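PDB 6OJ1: endo alpha-1,4 polygalactosaminidase from Neosartorya fumigata, which cleaves alpha-1,4-linked galactosamine polysaccharide at internal positions and disrupts microbial biofilms. Local coordinates for residues Lys225-Ile230 with Ala259-Val264; Gln201-Glu206 with Asp215-Phe220; Val38-Gln43 with Ala57-Ile62. One frame throughout, in Å; residues are numbered along the deposited sequence.

Interaction 1. Residues Lys225-Ile230 with Ala259-Val264; sequences KPVFHI and ANFSTV. With NAG (2-acetamido-2-deoxy-beta-D-glucopyranose), chain F.
Residues Val-227 to Ile-230 and Phe-261 to Val-264 run side by side as parallel strands, their axes 4.6 Å apart at closest approach and inclined by 28°. The bonds zigzag across the gap: Ser-262 N to Val-227 O, His-229 N to Ser-262 O at 2.8 Å, and Val-264 N to His-229 O. On the face with Val-227, His-229, Phe-261 and Thr-263, His-229 touches both Thr-263 and Phe-261. Its CG lies anti to the backbone N (chi1 168°), and its ring stands beside Thr-263. There ND1 and Thr-263 OG1 form a nearly straight hydrogen bond of 2.8 Å (172°), with the hydroxyl in the plane of the imidazole. Glu-231 takes NE2, so both ring nitrogens are gripped and the rotation of the ring is fixed. Phe-261 turns its edge to the face of this ring in a T-shaped pair. Val-227 lies over one face of Phe-261, its CB in a CH-pi contact offset toward the rim and its CG1 3.7 Å from Phe-261 CD2. On the other face of the sheet Ile-230 CG1 meets Val-264 CG2 at 3.9 Å, and Phe-228 CD1 approaches Ser-262 CB. A water ties the start of the pair together, accepting from Val-227 N and donating to Asn-260 O (2.6 Å) and to Ser-262 OG, which also bonds to Thr-40 O. Just before the strand, Asn-260 ND2 carries a covalently attached N-acetylglucosamine. Trp-42 and Trp-202 meet Phe-228 inside the barrel, whereas Phe-255 packs against His-229 and Phe-261 outside it. With helix 246-253 between the strands in sequence, this is a beta-alpha-beta unit of a TIM barrel.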
loop_
_atom_site.group_PDB
_atom_site.type_symbol
_atom_site.label_atom_id
_atom_site.label_comp_id
_atom_site.label_asym_id
_atom_site.label_seq_id
_atom_site.Cartn_x
_atom_site.Cartn_y
_atom_site.Cartn_z
ATOM N N LYS A 225 -10.349 10.047 -6.893
ATOM C CA LYS A 225 -9.116 9.483 -6.394
ATOM C C LYS A 225 -8.880 8.110 -7.016
ATOM O O LYS A 225 -9.830 7.347 -7.214
ATOM C CB LYS A 225 -9.152 9.390 -4.859
ATOM C CG LYS A 225 -9.170 10.784 -4.191
ATOM C CD LYS A 225 -9.585 10.733 -2.724
ATOM C CE LYS A 225 -9.597 12.134 -2.125
ATOM N NZ LYS A 225 -9.909 12.086 -0.654
ATOM N N PRO A 226 -7.642 7.785 -7.373
ATOM C CA PRO A 226 -7.393 6.533 -8.091
ATOM C C PRO A 226 -7.465 5.327 -7.165
ATOM O O PRO A 226 -7.345 5.438 -5.941
ATOM C CB PRO A 226 -5.975 6.719 -8.657
ATOM C CG PRO A 226 -5.337 7.764 -7.799
ATOM C CD PRO A 226 -6.453 8.658 -7.320
ATOM N N VAL A 227 -7.717 4.168 -7.772
ATOM C CA VAL A 227 -7.521 2.880 -7.116
ATOM C C VAL A 227 -6.334 2.228 -7.804
ATOM O O VAL A 227 -6.400 1.898 -8.997
ATOM C CB VAL A 227 -8.746 1.963 -7.197
ATOM C CG1 VAL A 227 -8.395 0.616 -6.547
ATOM C CG2 VAL A 227 -9.956 2.607 -6.536
ATOM N N PHE A 228 -5.261 2.046 -7.057
ATOM C CA PHE A 228 -4.092 1.324 -7.546
ATOM C C PHE A 228 -4.356 -0.152 -7.285
ATOM O O PHE A 228 -4.286 -0.624 -6.146
ATOM C CB PHE A 228 -2.837 1.875 -6.882
ATOM C CG PHE A 228 -2.593 3.311 -7.237
ATOM C CD1 PHE A 228 -2.453 3.680 -8.573
ATOM C CD2 PHE A 228 -2.538 4.299 -6.261
ATOM C CE1 PHE A 228 -2.250 5.014 -8.939
ATOM C CE2 PHE A 228 -2.329 5.633 -6.612
ATOM C CZ PHE A 228 -2.189 5.991 -7.952
ATOM N N HIS A 229 -4.702 -0.872 -8.351
ATOM C CA HIS A 229 -5.402 -2.146 -8.262
ATOM C C HIS A 229 -4.491 -3.276 -8.719
ATOM O O HIS A 229 -3.970 -3.241 -9.837
ATOM C CB HIS A 229 -6.682 -2.082 -9.103
ATOM C CG HIS A 229 -7.342 -3.406 -9.316
ATOM N ND1 HIS A 229 -7.703 -3.854 -10.569
ATOM C CD2 HIS A 229 -7.713 -4.376 -8.444
ATOM C CE1 HIS A 229 -8.263 -5.047 -10.462
ATOM N NE2 HIS A 229 -8.277 -5.388 -9.185
ATOM N N ILE A 230 -4.318 -4.288 -7.863
ATOM C CA ILE A 230 -3.461 -5.441 -8.151
ATOM C C ILE A 230 -4.319 -6.692 -8.256
ATOM O O ILE A 230 -5.193 -6.922 -7.415
ATOM C CB ILE A 230 -2.396 -5.647 -7.054
ATOM C CG1 ILE A 230 -1.670 -4.355 -6.709
ATOM C CG2 ILE A 230 -1.395 -6.721 -7.475
ATOM C CD1 ILE A 230 -0.790 -4.501 -5.459
ATOM N N ALA A 259 -12.592 0.876 -15.998
ATOM C CA ALA A 259 -11.904 1.922 -16.747
ATOM C C ALA A 259 -11.354 3.016 -15.837
ATOM O O ALA A 259 -10.483 3.784 -16.263
ATOM C CB ALA A 259 -12.845 2.527 -17.796
ATOM N N ASN A 260 -11.831 3.101 -14.591
ATOM C CA ASN A 260 -11.321 4.076 -13.642
ATOM C C ASN A 260 -10.307 3.490 -12.665
ATOM O O ASN A 260 -9.689 4.252 -11.918
ATOM C CB ASN A 260 -12.486 4.727 -12.873
ATOM C CG ASN A 260 -13.184 5.822 -13.688
ATOM O OD1 ASN A 260 -12.664 6.279 -14.703
ATOM N ND2 ASN A 260 -14.354 6.247 -13.241
ATOM N N PHE A 261 -10.098 2.172 -12.666
ATOM C CA PHE A 261 -9.088 1.549 -11.809
ATOM C C PHE A 261 -7.751 1.497 -12.538
ATOM O O PHE A 261 -7.698 1.264 -13.749
ATOM C CB PHE A 261 -9.499 0.127 -11.407
ATOM C CG PHE A 261 -10.595 0.056 -10.357
ATOM C CD1 PHE A 261 -11.756 0.805 -10.477
ATOM C CD2 PHE A 261 -10.466 -0.785 -9.265
ATOM C CE1 PHE A 261 -12.759 0.722 -9.513
ATOM C CE2 PHE A 261 -11.469 -0.870 -8.299
ATOM C CZ PHE A 261 -12.606 -0.117 -8.424
ATOM N N SER A 262 -6.670 1.713 -11.792
ATOM C CA SER A 262 -5.318 1.614 -12.339
ATOM C C SER A 262 -4.817 0.205 -12.058
ATOM O O SER A 262 -4.217 -0.064 -11.021
ATOM C CB SER A 262 -4.405 2.666 -11.727
ATOM O OG SER A 262 -4.882 3.961 -12.043
ATOM N N THR A 263 -5.072 -0.708 -12.991
ATOM C CA THR A 263 -4.827 -2.118 -12.740
ATOM C C THR A 263 -3.411 -2.499 -13.146
ATOM O O THR A 263 -2.919 -2.079 -14.200
ATOM C CB THR A 263 -5.844 -2.982 -13.487
ATOM O OG1 THR A 263 -7.167 -2.669 -13.019
ATOM C CG2 THR A 263 -5.560 -4.463 -13.254
ATOM N N VAL A 264 -2.752 -3.283 -12.288
ATOM C CA VAL A 264 -1.558 -4.034 -12.665
ATOM C C VAL A 264 -1.817 -5.515 -12.422
ATOM O O VAL A 264 -2.451 -5.897 -11.432
ATOM C CB VAL A 264 -0.295 -3.585 -11.897
ATOM C CG1 VAL A 264 0.199 -2.255 -12.425
ATOM C CG2 VAL A 264 -0.560 -3.529 -10.379
HETATM C C1 NAG F . -15.025 7.291 -13.975
HETATM C C2 NAG F . -16.434 6.865 -14.448
HETATM C C3 NAG F . -17.203 8.056 -15.038
HETATM C C4 NAG F . -17.163 9.256 -14.102
HETATM C C5 NAG F . -15.712 9.591 -13.789
HETATM C C6 NAG F . -15.548 10.786 -12.872
HETATM C C7 NAG F . -16.985 4.636 -15.331
HETATM C C8 NAG F . -16.755 3.656 -16.444
HETATM N N2 NAG F . -16.333 5.799 -15.432
HETATM O O3 NAG F . -18.554 7.675 -15.271
HETATM O O4 NAG F . -17.812 10.375 -14.699
HETATM O O5 NAG F . -15.119 8.463 -13.133
HETATM O O6 NAG F . -15.656 10.431 -11.500
HETATM O O7 NAG F . -17.725 4.384 -14.383
HETATM O O HOH W 1 -7.420 4.836 -10.858
#

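Interaction 2. Residues Gln201-Glu206 with Asp215-Phe220. With K (potassium ion), chain H.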
loop_
_atom_site.group_PDB
_atom_site.type_symbol
_atom_site.label_atom_id
_atom_site.label_comp_id
_atom_site.label_asym_id
_atom_site.label_seq_id
_atom_site.Cartn_x
_atom_site.Cartn_y
_atom_site.Cartn_z
ATOM N N GLN A 201 -5.439 9.959 -0.460
ATOM C CA GLN A 201 -5.284 10.383 -1.847
ATOM C C GLN A 201 -5.531 9.251 -2.844
ATOM O O GLN A 201 -5.644 9.524 -4.048
ATOM C CB GLN A 201 -3.886 10.987 -2.086
ATOM C CG GLN A 201 -3.695 12.413 -1.507
ATOM C CD GLN A 201 -3.842 12.479 -0.005
ATOM O OE1 GLN A 201 -3.011 11.960 0.738
ATOM N NE2 GLN A 201 -4.892 13.141 0.457
ATOM N N TRP A 202 -5.620 8.008 -2.379
ATOM C CA TRP A 202 -5.910 6.867 -3.244
ATOM C C TRP A 202 -6.302 5.683 -2.374
ATOM O O TRP A 202 -6.199 5.718 -1.144
ATOM C CB TRP A 202 -4.701 6.470 -4.103
ATOM C CG TRP A 202 -3.481 6.155 -3.273
ATOM C CD1 TRP A 202 -3.216 4.995 -2.590
ATOM C CD2 TRP A 202 -2.371 7.024 -3.024
ATOM N NE1 TRP A 202 -2.002 5.091 -1.939
ATOM C CE2 TRP A 202 -1.469 6.329 -2.182
ATOM C CE3 TRP A 202 -2.050 8.329 -3.426
ATOM C CZ2 TRP A 202 -0.264 6.885 -1.751
ATOM C CZ3 TRP A 202 -0.854 8.882 -2.991
ATOM C CH2 TRP A 202 0.018 8.165 -2.162
ATOM N N SER A 203 -6.705 4.612 -3.050
ATOM C CA SER A 203 -6.786 3.264 -2.512
ATOM C C SER A 203 -5.730 2.403 -3.195
ATOM O O SER A 203 -5.523 2.515 -4.404
ATOM C CB SER A 203 -8.181 2.669 -2.771
ATOM O OG SER A 203 -8.172 1.257 -2.605
ATOM N N VAL A 204 -5.050 1.553 -2.435
ATOM C CA VAL A 204 -4.347 0.412 -3.017
ATOM C C VAL A 204 -5.201 -0.809 -2.716
ATOM O O VAL A 204 -5.462 -1.113 -1.542
ATOM C CB VAL A 204 -2.921 0.242 -2.461
ATOM C CG1 VAL A 204 -2.325 -1.076 -2.974
ATOM C CG2 VAL A 204 -2.014 1.411 -2.880
ATOM N N ASN A 205 -5.670 -1.491 -3.765
ATOM C CA ASN A 205 -6.519 -2.659 -3.601
ATOM C C ASN A 205 -5.860 -3.895 -4.180
ATOM O O ASN A 205 -5.298 -3.854 -5.282
ATOM C CB ASN A 205 -7.869 -2.484 -4.274
ATOM C CG ASN A 205 -8.660 -3.764 -4.265
ATOM O OD1 ASN A 205 -8.605 -4.538 -5.211
ATOM N ND2 ASN A 205 -9.336 -4.037 -3.152
ATOM N N GLU A 206 -5.963 -5.003 -3.454
ATOM C CA GLU A 206 -5.599 -6.313 -3.983
ATOM C C GLU A 206 -6.855 -7.147 -4.207
ATOM O O GLU A 206 -7.646 -7.346 -3.281
ATOM C CB GLU A 206 -4.659 -7.040 -3.029
ATOM C CG GLU A 206 -3.288 -6.398 -2.932
ATOM C CD GLU A 206 -2.512 -6.943 -1.770
ATOM O OE1 GLU A 206 -3.007 -6.834 -0.625
ATOM O OE2 GLU A 206 -1.415 -7.494 -1.999
ATOM N N ASP A 215 -16.870 -2.860 -6.290
ATOM C CA ASP A 215 -17.822 -1.787 -6.019
ATOM C C ASP A 215 -17.506 -1.063 -4.720
ATOM O O ASP A 215 -17.764 0.141 -4.604
ATOM C CB ASP A 215 -19.243 -2.339 -5.958
ATOM C CG ASP A 215 -19.792 -2.672 -7.319
ATOM O OD1 ASP A 215 -19.623 -1.845 -8.240
ATOM O OD2 ASP A 215 -20.384 -3.762 -7.465
ATOM N N THR A 216 -16.966 -1.775 -3.728
ATOM C CA THR A 216 -16.623 -1.121 -2.472
ATOM C C THR A 216 -15.564 -0.053 -2.695
ATOM O O THR A 216 -15.655 1.055 -2.150
ATOM C CB THR A 216 -16.148 -2.163 -1.456
ATOM O OG1 THR A 216 -17.236 -3.044 -1.139
ATOM C CG2 THR A 216 -15.663 -1.490 -0.169
ATOM N N TYR A 217 -14.567 -0.357 -3.519
ATOM C CA TYR A 217 -13.437 0.536 -3.727
ATOM C C TYR A 217 -13.686 1.571 -4.816
ATOM O O TYR A 217 -12.934 2.551 -4.898
ATOM C CB TYR A 217 -12.192 -0.303 -4.027
ATOM C CG TYR A 217 -11.856 -1.182 -2.847
ATOM C CD1 TYR A 217 -11.051 -0.706 -1.817
ATOM C CD2 TYR A 217 -12.397 -2.465 -2.723
ATOM C CE1 TYR A 217 -10.747 -1.489 -0.722
ATOM C CE2 TYR A 217 -12.107 -3.260 -1.613
ATOM C CZ TYR A 217 -11.282 -2.757 -0.619
ATOM O OH TYR A 217 -10.985 -3.512 0.488
ATOM N N ALA A 218 -14.742 1.399 -5.619
ATOM C CA ALA A 218 -15.059 2.339 -6.687
ATOM C C ALA A 218 -15.458 3.715 -6.173
ATOM O O ALA A 218 -15.514 4.656 -6.972
ATOM C CB ALA A 218 -16.177 1.772 -7.566
ATOM N N VAL A 219 -15.734 3.862 -4.873
ATOM C CA VAL A 219 -16.029 5.181 -4.321
ATOM C C VAL A 219 -14.822 6.116 -4.409
ATOM O O VAL A 219 -14.985 7.340 -4.419
ATOM C CB VAL A 219 -16.542 5.047 -2.861
ATOM C CG1 VAL A 219 -15.487 4.426 -1.951
ATOM C CG2 VAL A 219 -16.979 6.392 -2.317
ATOM N N PHE A 220 -13.602 5.571 -4.510
ATOM C CA PHE A 220 -12.440 6.449 -4.646
ATOM C C PHE A 220 -12.486 7.218 -5.958
ATOM O O PHE A 220 -12.469 8.461 -5.925
ATOM C CB PHE A 220 -11.145 5.648 -4.462
ATOM C CG PHE A 220 -10.789 5.389 -3.022
ATOM C CD1 PHE A 220 -11.316 4.292 -2.351
ATOM C CD2 PHE A 220 -9.952 6.264 -2.331
ATOM C CE1 PHE A 220 -11.004 4.052 -1.025
ATOM C CE2 PHE A 220 -9.623 6.028 -0.994
ATOM C CZ PHE A 220 -10.147 4.926 -0.341
HETATM K K K H . -1.403 -8.791 1.307
HETATM O O HOH W 2 0.452 -6.486 -0.273
HETATM O O HOH W 3 -0.652 -10.208 -0.922
HETATM O O HOH W 4 1.145 -7.598 2.358
HETATM O O HOH W 5 -3.081 -9.337 3.425
HETATM O O HOH W 6 -1.958 -6.592 2.843
#
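In Asn-205, chi1 (172°) sets CG anti to the backbone N, on the side of the strand facing Tyr-217, while Phe-220 has CG anti to its carbonyl carbon (chi1 -80°) and its ring presents a face to Ser-203. The contact joins a strand of the (beta/alpha) barrel, 202-206, to the short helical turns that follow it on the outside, around 214-217 and 219-222. No hydrogen bond crosses between the two segments; the grip comes from ring faces. Ser-203 CB stands over the centre of the Phe-220 ring, 3.6 Å from its centroid, in a close CH-pi contact. Trp-202 O comes to 3.4 Å from Phe-220 CE2 on an oblique approach. Asn-205 ND2 lies over one face of Tyr-217, displaced toward the rim and 3.3 Å from CE2, with the amide and ring planes turned 52° apart. The oxygen branch of that amide turns elsewhere: OD1 accepts from Cys-208 N, which anchors the amide that presses on the ring. Val-227 of the next strand and Ile-193 of helix 193-196 also pack against Phe-220. At the end of the strand Glu-206 reaches a potassium ion with five waters around it. Its OE1 binds the ion at a long 3.2 Å, and its OE2, bonded also to Tyr-232 OH, accepts from one of those waters at 2.7 Å.

Interaction 3. Residues Val38-Gln43 with Ala57-Ile62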
loop_
_atom_site.group_PDB
_atom_site.type_symbol
_atom_site.label_atom_id
_atom_site.label_comp_id
_atom_site.label_asym_id
_atom_site.label_seq_id
_atom_site.Cartn_x
_atom_site.Cartn_y
_atom_site.Cartn_z
ATOM N N VAL A 38 -7.280 10.034 -11.281
ATOM C CA VAL A 38 -7.902 8.749 -11.565
ATOM C C VAL A 38 -7.315 8.186 -12.853
ATOM O O VAL A 38 -7.124 8.911 -13.834
ATOM C CB VAL A 38 -9.429 8.906 -11.676
ATOM C CG1 VAL A 38 -10.062 7.615 -12.190
ATOM C CG2 VAL A 38 -10.030 9.298 -10.326
ATOM N N GLY A 39 -7.016 6.893 -12.847
ATOM C CA GLY A 39 -6.506 6.232 -14.034
ATOM C C GLY A 39 -5.008 6.313 -14.244
ATOM O O GLY A 39 -4.509 5.769 -15.242
ATOM N N THR A 40 -4.268 6.957 -13.344
ATOM C CA THR A 40 -2.830 7.087 -13.542
ATOM C C THR A 40 -2.176 5.712 -13.547
ATOM O O THR A 40 -2.404 4.899 -12.646
ATOM C CB THR A 40 -2.205 7.968 -12.457
ATOM O OG1 THR A 40 -2.748 9.295 -12.542
ATOM C CG2 THR A 40 -0.700 8.033 -12.649
ATOM N N LYS A 41 -1.369 5.453 -14.576
ATOM C CA LYS A 41 -0.674 4.176 -14.686
ATOM C C LYS A 41 0.419 4.069 -13.631
ATOM O O LYS A 41 1.152 5.029 -13.371
ATOM C CB LYS A 41 -0.064 4.035 -16.080
ATOM C CG LYS A 41 0.562 2.683 -16.364
ATOM C CD LYS A 41 1.060 2.650 -17.819
ATOM C CE LYS A 41 1.822 1.378 -18.138
ATOM N NZ LYS A 41 2.308 1.404 -19.558
ATOM N N TRP A 42 0.542 2.886 -13.030
ATOM C CA TRP A 42 1.517 2.694 -11.968
ATOM C C TRP A 42 2.239 1.367 -12.148
ATOM O O TRP A 42 1.870 0.520 -12.969
ATOM C CB TRP A 42 0.875 2.773 -10.572
ATOM C CG TRP A 42 0.039 1.580 -10.144
ATOM C CD1 TRP A 42 -0.958 0.971 -10.853
ATOM C CD2 TRP A 42 0.097 0.907 -8.873
ATOM N NE1 TRP A 42 -1.504 -0.061 -10.113
ATOM C CE2 TRP A 42 -0.874 -0.124 -8.900
ATOM C CE3 TRP A 42 0.880 1.072 -7.720
ATOM C CZ2 TRP A 42 -1.081 -0.991 -7.822
ATOM C CZ3 TRP A 42 0.675 0.211 -6.636
ATOM C CH2 TRP A 42 -0.306 -0.806 -6.696
ATOM N N GLN A 43 3.303 1.226 -11.369
ATOM C CA GLN A 43 4.061 0.001 -11.208
ATOM C C GLN A 43 4.316 -0.157 -9.719
ATOM O O GLN A 43 4.424 0.834 -8.995
ATOM C CB GLN A 43 5.380 0.057 -12.021
ATOM C CG GLN A 43 6.520 -0.886 -11.577
ATOM C CD GLN A 43 6.271 -2.368 -11.876
ATOM O OE1 GLN A 43 5.177 -2.885 -11.669
ATOM N NE2 GLN A 43 7.301 -3.056 -12.364
ATOM N N ALA A 57 5.397 3.818 -16.509
ATOM C CA ALA A 57 4.344 4.160 -15.569
ATOM C C ALA A 57 4.676 5.482 -14.890
ATOM O O ALA A 57 5.840 5.754 -14.593
ATOM C CB ALA A 57 4.169 3.072 -14.501
ATOM N N GLU A 58 3.643 6.290 -14.621
ATOM C CA GLU A 58 3.864 7.595 -13.998
ATOM C C GLU A 58 4.205 7.472 -12.525
ATOM O O GLU A 58 4.847 8.367 -11.969
ATOM C CB GLU A 58 2.627 8.488 -14.118
ATOM C CG GLU A 58 2.328 9.046 -15.483
ATOM C CD GLU A 58 1.159 10.016 -15.438
ATOM O OE1 GLU A 58 1.199 10.964 -14.618
ATOM O OE2 GLU A 58 0.190 9.816 -16.201
ATOM N N ILE A 59 3.743 6.411 -11.863
ATOM C CA ILE A 59 3.906 6.251 -10.425
ATOM C C ILE A 59 4.558 4.903 -10.163
ATOM O O ILE A 59 4.123 3.887 -10.714
ATOM C CB ILE A 59 2.557 6.335 -9.676
ATOM C CG1 ILE A 59 1.960 7.743 -9.781
ATOM C CG2 ILE A 59 2.738 5.920 -8.232
ATOM C CD1 ILE A 59 0.503 7.823 -9.295
ATOM N N TYR A 60 5.594 4.893 -9.325
ATOM C CA TYR A 60 6.230 3.663 -8.867
ATOM C C TYR A 60 6.041 3.539 -7.365
ATOM O O TYR A 60 6.361 4.472 -6.632
ATOM C CB TYR A 60 7.733 3.652 -9.182
ATOM C CG TYR A 60 8.115 3.177 -10.580
ATOM C CD1 TYR A 60 7.640 3.818 -11.712
ATOM C CD2 TYR A 60 8.979 2.099 -10.749
ATOM C CE1 TYR A 60 8.001 3.387 -12.984
ATOM C CE2 TYR A 60 9.338 1.661 -12.004
ATOM C CZ TYR A 60 8.848 2.314 -13.119
ATOM O OH TYR A 60 9.210 1.898 -14.383
ATOM N N ASP A 61 5.526 2.390 -6.917
ATOM C CA ASP A 61 5.356 2.067 -5.499
ATOM C C ASP A 61 6.459 1.061 -5.161
ATOM O O ASP A 61 6.488 -0.048 -5.710
ATOM C CB ASP A 61 3.953 1.504 -5.256
ATOM C CG ASP A 61 3.651 1.225 -3.792
ATOM O OD1 ASP A 61 4.539 1.345 -2.926
ATOM O OD2 ASP A 61 2.478 0.882 -3.514
ATOM N N ILE A 62 7.395 1.462 -4.294
ATOM C CA ILE A 62 8.571 0.649 -3.993
ATOM C C ILE A 62 8.815 0.647 -2.486
ATOM O O ILE A 62 8.319 1.501 -1.744
ATOM C CB ILE A 62 9.827 1.149 -4.730
ATOM C CG1 ILE A 62 10.156 2.584 -4.295
ATOM C CG2 ILE A 62 9.622 1.095 -6.265
ATOM C CD1 ILE A 62 11.400 3.183 -4.985
HETATM O O HOH W 7 -0.902 7.450 -16.562
#
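Trp-42 and Gln-43 pair with Ile-59 and Tyr-60 as the first two parallel strands of the (beta/alpha) barrel, tightly joined at this end and frayed at the other. In the tight part Gln-43 is bonded through both its N and its O to the neighbouring strand: N donates to Ile-59 O at 2.9 Å, and O accepts from Asp-61 N at 2.8 Å. Its CB stands 4.1 Å from the centroid of the Tyr-60 ring, almost on the ring normal, as a CH-pi contact, while CG leans toward CE2. Lys-266 and Asn-272 hold the Gln-43 amide. On the opposite face of the strands Trp-42 CB packs on Ile-59 CB at 4.0 Å. Trp-42 CG sits between the backbone N and the carbonyl carbon (chi1 74°), and the indole runs beside Asp-61, whose OD2 meets the ring edge in plane, 3.7 Å from CZ3. The earlier residues are looser. Lys-41 O takes two weak bonds, from Glu-58 N and Ile-59 N, instead of one good one. The Thr-40 side chain crosses those of Ile-59 and Glu-58 at about a right angle, its CG2 3.6 Å from Ile-59 CD1 and also touching Glu-58 CB. Beyond that lies the solvent side, where Glu-58 is exposed and a water bridges the segments, accepting from Lys-41 N and donating to Glu-58 OE2 at 2.6 Å.

Overall arrangement
All three contacts belong to one barrel. Interactions 1 and 2, centres about 8 Å apart, lie on neighbouring strands, 227-231 and 202-206: Phe-228 N lies 2.7 Å from Ser-203 O, and Ile-230 N 2.8 Å from Asn-205 O, both probable hydrogen bonds. Interactions 1 and 3, centres about 9 Å apart, meet where strands 261-266 and 42-45 come together; there Trp-42 NE1 bonds weakly to Ser-262 O. Interactions 2 and 3 touch inside the barrel, Val-204 CG1 to Trp-42 CH2 at 4.2 Å. The potassium at Glu-206 lies about 8 Å from the Ile-230 side chain, at the C-terminal strand ends, where TIM barrels generally have their active sites; no catalytic role is established here for the ion.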